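Local coordinates for protein methylmalonyl-CoA carboxyltransferase 5S subunit (Propionibacterium freudenreichii subsp. shermanii, PDB 1RQB) that transfers a carboxyl group from the biotin of the 1.3S subunit to pyruvate, forming oxaloacetate at a cobalt-containing active site, at residues 34-39 and 69-74. Residues are numbered along the deposited sequence; the frame is centred on the assembly and turned at random.
Sequences DAHQSL and GATYDS. With CO (cobalt (II) ion), chain B.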
loop_
_atom_site.group_PDB
_atom_site.type_symbol
_atom_site.label_atom_id
_atom_site.label_comp_id
_atom_site.label_asym_id
_atom_site.label_seq_id
_atom_site.Cartn_x
_atom_site.Cartn_y
_atom_site.Cartn_z
ATOM N N ASP A 34 0.961 9.073 15.250
ATOM C CA ASP A 34 0.204 9.309 14.011
ATOM C C ASP A 34 -0.400 8.033 13.415
ATOM O O ASP A 34 -1.475 8.088 12.818
ATOM C CB ASP A 34 1.085 10.015 12.969
ATOM C CG ASP A 34 0.280 10.915 12.034
ATOM O OD1 ASP A 34 0.818 11.303 10.983
ATOM O OD2 ASP A 34 -0.886 11.248 12.356
ATOM N N ALA A 35 0.250 6.881 13.561
ATOM C CA ALA A 35 -0.309 5.669 12.943
ATOM C C ALA A 35 -1.694 5.344 13.506
ATOM O O ALA A 35 -2.634 5.124 12.743
ATOM C CB ALA A 35 0.634 4.467 13.124
ATOM N N HIS A 36 -1.850 5.317 14.832
ATOM C CA HIS A 36 -3.176 4.956 15.354
ATOM C C HIS A 36 -4.127 6.151 15.289
ATOM O O HIS A 36 -5.344 5.984 15.239
ATOM C CB HIS A 36 -3.086 4.349 16.756
ATOM C CG HIS A 36 -2.588 5.285 17.803
ATOM N ND1 HIS A 36 -3.420 6.140 18.491
ATOM C CD2 HIS A 36 -1.346 5.483 18.299
ATOM C CE1 HIS A 36 -2.710 6.825 19.370
ATOM N NE2 HIS A 36 -1.450 6.445 19.274
ATOM N N GLN A 37 -3.580 7.360 15.268
ATOM C CA GLN A 37 -4.457 8.530 15.119
ATOM C C GLN A 37 -5.123 8.465 13.742
ATOM O O GLN A 37 -6.314 8.731 13.591
ATOM C CB GLN A 37 -3.661 9.841 15.199
ATOM C CG GLN A 37 -4.537 11.095 14.967
ATOM C CD GLN A 37 -3.800 12.406 15.205
ATOM O OE1 GLN A 37 -3.062 12.553 16.177
ATOM N NE2 GLN A 37 -4.020 13.376 14.322
ATOM N N SER A 38 -4.341 8.080 12.745
ATOM C CA SER A 38 -4.799 8.047 11.349
ATOM C C SER A 38 -5.577 6.773 11.019
ATOM O O SER A 38 -6.480 6.804 10.185
ATOM C CB SER A 38 -3.586 8.139 10.414
ATOM O OG SER A 38 -2.846 9.322 10.671
ATOM N N LEU A 39 -5.258 5.660 11.671
ATOM C CA LEU A 39 -5.916 4.400 11.296
ATOM C C LEU A 39 -7.022 3.966 12.260
ATOM O O LEU A 39 -7.925 3.236 11.853
ATOM C CB LEU A 39 -4.872 3.287 11.194
ATOM C CG LEU A 39 -3.897 3.443 10.022
ATOM C CD1 LEU A 39 -2.758 2.463 10.155
ATOM C CD2 LEU A 39 -4.655 3.240 8.711
ATOM N N GLY A 69 -0.444 16.080 18.719
ATOM C CA GLY A 69 -1.470 15.746 17.753
ATOM C C GLY A 69 -2.772 15.609 18.527
ATOM O O GLY A 69 -2.993 16.324 19.503
ATOM N N ALA A 70 -3.608 14.659 18.128
ATOM C CA ALA A 70 -4.915 14.451 18.770
ATOM C C ALA A 70 -4.813 13.502 19.967
ATOM O O ALA A 70 -5.827 13.204 20.597
ATOM C CB ALA A 70 -5.901 13.876 17.744
ATOM N N THR A 71 -3.619 13.041 20.323
ATOM C CA THR A 71 -3.527 12.069 21.423
ATOM C C THR A 71 -3.845 12.690 22.786
ATOM O O THR A 71 -4.324 11.994 23.680
ATOM C CB THR A 71 -2.147 11.389 21.509
ATOM O OG1 THR A 71 -1.146 12.360 21.818
ATOM C CG2 THR A 71 -1.815 10.687 20.198
ATOM N N TYR A 72 -3.577 13.981 22.974
ATOM C CA TYR A 72 -3.873 14.601 24.274
ATOM C C TYR A 72 -5.386 14.538 24.496
ATOM O O TYR A 72 -5.871 14.050 25.515
ATOM C CB TYR A 72 -3.385 16.053 24.269
ATOM C CG TYR A 72 -3.194 16.685 25.635
ATOM C CD1 TYR A 72 -1.911 16.954 26.121
ATOM C CD2 TYR A 72 -4.291 17.075 26.411
ATOM C CE1 TYR A 72 -1.721 17.608 27.339
ATOM C CE2 TYR A 72 -4.112 17.737 27.639
ATOM C CZ TYR A 72 -2.823 17.999 28.088
ATOM O OH TYR A 72 -2.625 18.670 29.269
ATOM N N ASP A 73 -6.129 15.011 23.508
ATOM C CA ASP A 73 -7.598 14.995 23.562
ATOM C C ASP A 73 -8.110 13.567 23.770
ATOM O O ASP A 73 -8.977 13.329 24.609
ATOM C CB ASP A 73 -8.181 15.542 22.256
ATOM C CG ASP A 73 -9.695 15.366 22.181
ATOM O OD1 ASP A 73 -10.419 16.186 22.780
ATOM O OD2 ASP A 73 -10.163 14.395 21.545
ATOM N N SER A 74 -7.592 12.605 23.010
ATOM C CA SER A 74 -8.083 11.223 23.120
ATOM C C SER A 74 -7.861 10.654 24.522
ATOM O O SER A 74 -8.709 9.946 25.063
ATOM C CB SER A 74 -7.389 10.319 22.110
ATOM O OG SER A 74 -7.923 9.005 22.200
HETATM CO CO CO B . 0.523 12.921 9.814
HETATM O O HOH W 1 -1.555 13.122 10.691
#
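Gln37 and Ala70 carry the polar link: the amide N of Ala70 donates to Gln37 OE1 over 2.9 Å, nearly straight at the hydrogen (165°) but descending on the carboxamide from above its plane. Gln37 spans the gap because CG stands anti to the backbone N (chi1 177°) and the chain runs on extended. The same OE1 also accepts from Arg33 NH1; two N-H donors are consistent with the oxygen, not NE2, facing Ala70. Nonpolar contact is slight. Ala70 CB lies 3.6 Å from Gln37 CD, and further along, Thr71 CG2 comes within 4.0 Å of His36 CE1, the two side chains crossing at about a right angle. Thr71 OG1 turns instead to Gly68 O. The fold is a TIM barrel of the pyruvate carboxyltransferase family: the contact joins helix 31-39, after strand 23-29, to the turn and helix start after the neighbouring parallel strand 63-68, at the barrel's C-terminal mouth. Gln37 and Ala70 both belong to the substrate site. One helical turn before Gln37, Asp34 OD1 binds cobalt at 2.0 Å, with His226, His228 and the carboxylated Lys195 as further ligands; a cobalt-bound water donates to Asp34 OD2 at 2.6 Å. Ser38 OG and N grip Asp34 O from opposite faces.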